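Local coordinates for threonine synthase (Brucella melitensis bv. 1, PDB 4F4F), which probably catalyses the pyridoxal 5'-phosphate-dependent conversion of O-phospho-L-homoserine and water to L-threonine and phosphate, the last step of threonine biosynthesis, at residues G197-D200 and D201-L205; N288-L291 and S292-L295. All coordinates share one frame; numbering follows the deposited sequence.

Contact 1: residues G197-D200 and D201-L205; sequences GNFD and DCQNL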
loop_
_atom_site.group_PDB
_atom_site.type_symbol
_atom_site.label_atom_id
_atom_site.label_comp_id
_atom_site.label_asym_id
_atom_site.label_seq_id
_atom_site.Cartn_x
_atom_site.Cartn_y
_atom_site.Cartn_z
ATOM N N GLY A 197 7.035 -23.155 -10.253
ATOM C CA GLY A 197 8.107 -22.752 -9.337
ATOM C C GLY A 197 7.482 -22.023 -8.144
ATOM O O GLY A 197 6.252 -21.893 -8.053
ATOM N N ASN A 198 8.317 -21.586 -7.198
ATOM C CA ASN A 198 7.821 -20.971 -5.982
ATOM C C ASN A 198 7.814 -19.456 -6.135
ATOM O O ASN A 198 8.129 -18.925 -7.209
ATOM C CB ASN A 198 8.635 -21.433 -4.751
ATOM C CG ASN A 198 10.103 -21.156 -4.883
ATOM O OD1 ASN A 198 10.518 -20.188 -5.524
ATOM N ND2 ASN A 198 10.906 -21.995 -4.270
ATOM N N PHE A 199 7.381 -18.754 -5.096
ATOM C CA PHE A 199 7.285 -17.292 -5.131
ATOM C C PHE A 199 8.631 -16.650 -5.424
ATOM O O PHE A 199 8.727 -15.708 -6.210
ATOM C CB PHE A 199 6.721 -16.737 -3.820
ATOM C CG PHE A 199 6.680 -15.223 -3.768
ATOM C CD1 PHE A 199 6.069 -14.503 -4.775
ATOM C CD2 PHE A 199 7.241 -14.532 -2.710
ATOM C CE1 PHE A 199 6.013 -13.128 -4.744
ATOM C CE2 PHE A 199 7.193 -13.138 -2.656
ATOM C CZ PHE A 199 6.590 -12.436 -3.678
ATOM N N ASP A 200 9.677 -17.169 -4.796
ATOM C CA ASP A 200 11.010 -16.646 -5.037
ATOM C C ASP A 200 11.356 -16.774 -6.539
ATOM O O ASP A 200 11.898 -15.835 -7.148
ATOM C CB ASP A 200 12.033 -17.390 -4.196
ATOM C CG ASP A 200 13.412 -16.778 -4.305
ATOM O OD1 ASP A 200 13.586 -15.630 -3.831
ATOM O OD2 ASP A 200 14.321 -17.436 -4.873
ATOM N N ASP A 201 11.021 -17.923 -7.128
ATOM C CA ASP A 201 11.220 -18.106 -8.569
ATOM C C ASP A 201 10.454 -17.049 -9.387
ATOM O O ASP A 201 10.975 -16.524 -10.369
ATOM C CB ASP A 201 10.768 -19.496 -9.031
ATOM C CG ASP A 201 11.616 -20.618 -8.486
ATOM O OD1 ASP A 201 12.857 -20.477 -8.421
ATOM O OD2 ASP A 201 11.008 -21.659 -8.163
ATOM N N CYS A 202 9.221 -16.745 -8.999
ATOM C CA CYS A 202 8.442 -15.717 -9.729
ATOM C C CYS A 202 9.155 -14.356 -9.659
ATOM O O CYS A 202 9.245 -13.601 -10.645
ATOM C CB CYS A 202 7.008 -15.626 -9.187
ATOM S SG CYS A 202 6.042 -17.130 -9.443
ATOM N N GLN A 203 9.675 -14.041 -8.485
ATOM C CA GLN A 203 10.380 -12.777 -8.283
ATOM C C GLN A 203 11.666 -12.695 -9.096
ATOM O O GLN A 203 12.020 -11.630 -9.603
ATOM C CB GLN A 203 10.710 -12.608 -6.806
ATOM C CG GLN A 203 9.506 -12.274 -5.956
ATOM C CD GLN A 203 9.880 -12.122 -4.517
ATOM O OE1 GLN A 203 10.483 -13.025 -3.940
ATOM N NE2 GLN A 203 9.539 -10.985 -3.922
ATOM N N ASN A 204 12.351 -13.829 -9.227
ATOM C CA ASN A 204 13.599 -13.908 -9.980
ATOM C C ASN A 204 13.372 -13.713 -11.475
ATOM O O ASN A 204 14.156 -13.032 -12.147
ATOM C CB ASN A 204 14.311 -15.230 -9.673
ATOM C CG ASN A 204 15.020 -15.213 -8.323
ATOM O OD1 ASN A 204 15.373 -14.156 -7.840
ATOM N ND2 ASN A 204 15.253 -16.374 -7.732
ATOM N N LEU A 205 12.256 -14.236 -11.986
ATOM C CA LEU A 205 11.885 -14.030 -13.373
ATOM C C LEU A 205 11.544 -12.573 -13.639
ATOM O O LEU A 205 11.865 -12.033 -14.701
ATOM C CB LEU A 205 10.709 -14.918 -13.760
ATOM C CG LEU A 205 11.004 -16.423 -13.723
ATOM C CD1 LEU A 205 9.681 -17.162 -13.575
ATOM C CD2 LEU A 205 11.757 -16.869 -14.974
#

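Contact 2: residues N288-L291 and S292-L295; sequences NDIL and SRTL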
loop_
_atom_site.group_PDB
_atom_site.type_symbol
_atom_site.label_atom_id
_atom_site.label_comp_id
_atom_site.label_asym_id
_atom_site.label_seq_id
_atom_site.Cartn_x
_atom_site.Cartn_y
_atom_site.Cartn_z
ATOM N N ASN A 288 7.968 -10.112 12.597
ATOM C CA ASN A 288 8.994 -9.447 11.793
ATOM C C ASN A 288 8.984 -7.969 12.167
ATOM O O ASN A 288 8.279 -7.150 11.579
ATOM C CB ASN A 288 8.700 -9.662 10.319
ATOM C CG ASN A 288 8.717 -11.125 9.957
ATOM O OD1 ASN A 288 9.778 -11.698 9.772
ATOM N ND2 ASN A 288 7.544 -11.743 9.874
ATOM N N ASP A 289 9.771 -7.650 13.178
ATOM C CA ASP A 289 9.581 -6.434 13.937
ATOM C C ASP A 289 10.748 -5.455 13.783
ATOM O O ASP A 289 10.989 -4.638 14.684
ATOM C CB ASP A 289 9.356 -6.816 15.404
ATOM C CG ASP A 289 10.581 -7.427 16.068
ATOM O OD1 ASP A 289 11.555 -7.884 15.410
ATOM O OD2 ASP A 289 10.547 -7.451 17.310
ATOM N N ILE A 290 11.417 -5.494 12.629
ATOM C CA ILE A 290 12.517 -4.565 12.346
ATOM C C ILE A 290 12.158 -3.133 12.710
ATOM O O ILE A 290 12.940 -2.447 13.354
ATOM C CB ILE A 290 13.030 -4.663 10.875
ATOM C CG1 ILE A 290 14.380 -3.933 10.754
ATOM C CG2 ILE A 290 12.004 -4.164 9.839
ATOM C CD1 ILE A 290 15.044 -4.202 9.429
ATOM N N LEU A 291 10.939 -2.720 12.379
ATOM C CA LEU A 291 10.525 -1.330 12.632
ATOM C C LEU A 291 10.354 -1.068 14.127
ATOM O O LEU A 291 10.740 -0.007 14.626
ATOM C CB LEU A 291 9.266 -0.982 11.864
ATOM C CG LEU A 291 9.380 -0.983 10.319
ATOM C CD1 LEU A 291 8.002 -0.863 9.668
ATOM C CD2 LEU A 291 10.274 0.145 9.824
ATOM N N SER A 292 9.765 -2.008 14.843
ATOM C CA SER A 292 9.662 -1.885 16.288
ATOM C C SER A 292 11.066 -1.842 16.932
ATOM O O SER A 292 11.362 -0.967 17.739
ATOM C CB SER A 292 8.824 -3.055 16.846
ATOM O OG SER A 292 8.669 -2.917 18.248
ATOM N N ARG A 293 11.950 -2.764 16.547
ATOM C CA ARG A 293 13.310 -2.753 17.062
ATOM C C ARG A 293 14.030 -1.452 16.723
ATOM O O ARG A 293 14.840 -0.954 17.520
ATOM C CB ARG A 293 14.118 -3.929 16.544
ATOM C CG ARG A 293 13.602 -5.268 17.070
ATOM C CD ARG A 293 14.429 -6.437 16.556
ATOM N NE ARG A 293 14.155 -6.863 15.164
ATOM C CZ ARG A 293 14.968 -6.671 14.124
ATOM N NH1 ARG A 293 16.090 -5.966 14.262
ATOM N NH2 ARG A 293 14.642 -7.154 12.931
ATOM N N THR A 294 13.754 -0.920 15.539
ATOM C CA THR A 294 14.355 0.340 15.123
ATOM C C THR A 294 13.921 1.472 16.020
ATOM O O THR A 294 14.746 2.255 16.462
ATOM C CB THR A 294 14.039 0.691 13.632
ATOM O OG1 THR A 294 14.621 -0.310 12.792
ATOM C CG2 THR A 294 14.626 2.060 13.275
ATOM N N LEU A 295 12.629 1.580 16.299
ATOM C CA LEU A 295 12.189 2.653 17.199
ATOM C C LEU A 295 12.762 2.475 18.629
ATOM O O LEU A 295 13.061 3.465 19.313
ATOM C CB LEU A 295 10.655 2.798 17.247
ATOM C CG LEU A 295 9.924 3.623 16.164
ATOM C CD1 LEU A 295 9.896 5.087 16.608
ATOM C CD2 LEU A 295 10.495 3.455 14.757
HETATM O O HOH W 1 12.595 -9.312 12.875
#

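Contact 1: residues G197-D200 and D201-L205
Asn198 and Asp201 form a capping box at the N-terminal end of helix 199-211. Asn198 is the N-cap residue, and the two residues exchange side-chain-to-backbone hydrogen bonds. Asn198 OD1 accepts from Asp201 N at 2.8 Å, with the donor close to the line of the side-chain C=O bond. Asn198 CG sits between its own backbone N and carbonyl carbon (chi1 57°), and this turns the amide oxygen back over the first turn. In return, Asp201 OD2 accepts from Asn198 N at 2.9 Å, on the anti side of the carboxylate, with the donor tilted somewhat out of its plane. The amide and carboxylate planes are only 14° apart. The helix end would probably help to stabilise the negative charge of Asp201.

Backbone hydrogen bonds then start the helix. Cys202 N, Gln203 N and Asn204 N donate in turn to the carbonyl oxygens of Asn198, Phe199 and Asp200.

Side chains one turn apart also meet. Phe199 and Gln203 stack, with the ring and amide planes 24° apart. Gln203 CG lies over the ring face, 4.0 Å from the centroid, in a CH-pi contact. Asp200 OD2 and Asn204 ND2 are 3.2 Å apart, with their flat groups turned steeply against each other.

The inner side of this turn faces the parallel sheet of the cofactor-dependent enzyme fold. Cys202 packs on Leu168, Pro170, Ala144 and Ile195 of that sheet. Beyond the methylene, the Gln203 amide lies over the same face of the Phe199 ring, near its rim, with NE2 3.3 Å from Phe199 CZ.

Contact 2: residues N288-L291 and S292-L295
Asp289 and Arg293 are joined by a salt bridge across the first turn of helix 290-297. Arg293 NE donates to Asp289 OD1 at 2.8 Å. The oxygen lies at the guanidinium edge, in its plane, but the donor stands well above the carboxylate plane. The two planes are 57° apart.

Asp289 is the N-cap residue, yet its side chain makes no capping bond. Its CG lies between the backbone N and the carbonyl carbon (chi1 67°), and the carboxylate meets the arginine instead. The Arg293 chain bends at chi3 (-78°), which brings NE back to the aspartate and lays the guanidinium over the start of the helix. Ile290 CA is under one face, 3.4 Å from Arg293 NH2. A water accepts from Arg293 NH2 at 3.0 Å and from Asp289 N. Arg293 NH1 donates to Glu301 O, so several bonds fix the rotation of the group.

Thr294 OG1 turns back along the helix and donates to Ile290 O at 2.8 Å. Thr294 N also donates to Ile290 O, from the opposite face of the carbonyl plane. One oxygen is thus gripped by two donors from one residue, and the buried hydroxyl is satisfied within the helix. Arg293 N donates to Asp289 O and Leu295 N to Leu291 O, continuing the helical pattern.

Leu291 points into the fold, close to the cofactor-binding residues Gly260 and Phe262. It packs on Ile283 of strand 278-285, which Leu295 also touches. Ile290 and Thr294 rest on Tyr300 of strand 299-301, while Leu291 and Thr294 meet Phe321 of helix 321-328.

From the N terminus, contact 1 comes first and contact 2 follows, with no nesting or crossing. Each is local and closes the first turn of a helix, so neither bridges a long loop. Contact 1 lies where strand 190-196 of the five-stranded parallel sheet gives way to helix 199-211. Contact 2 follows strand 278-285 of the six-stranded mixed sheet and opens helix 290-297. Each thus joins a strand to the helix after it, in a different sheet. Their centres are 27 Å apart and their nearest atoms about 13 Å, without touching. The bound cofactor lies about 12 Å from the Phe199 side chain and about 7 Å from that of Leu291.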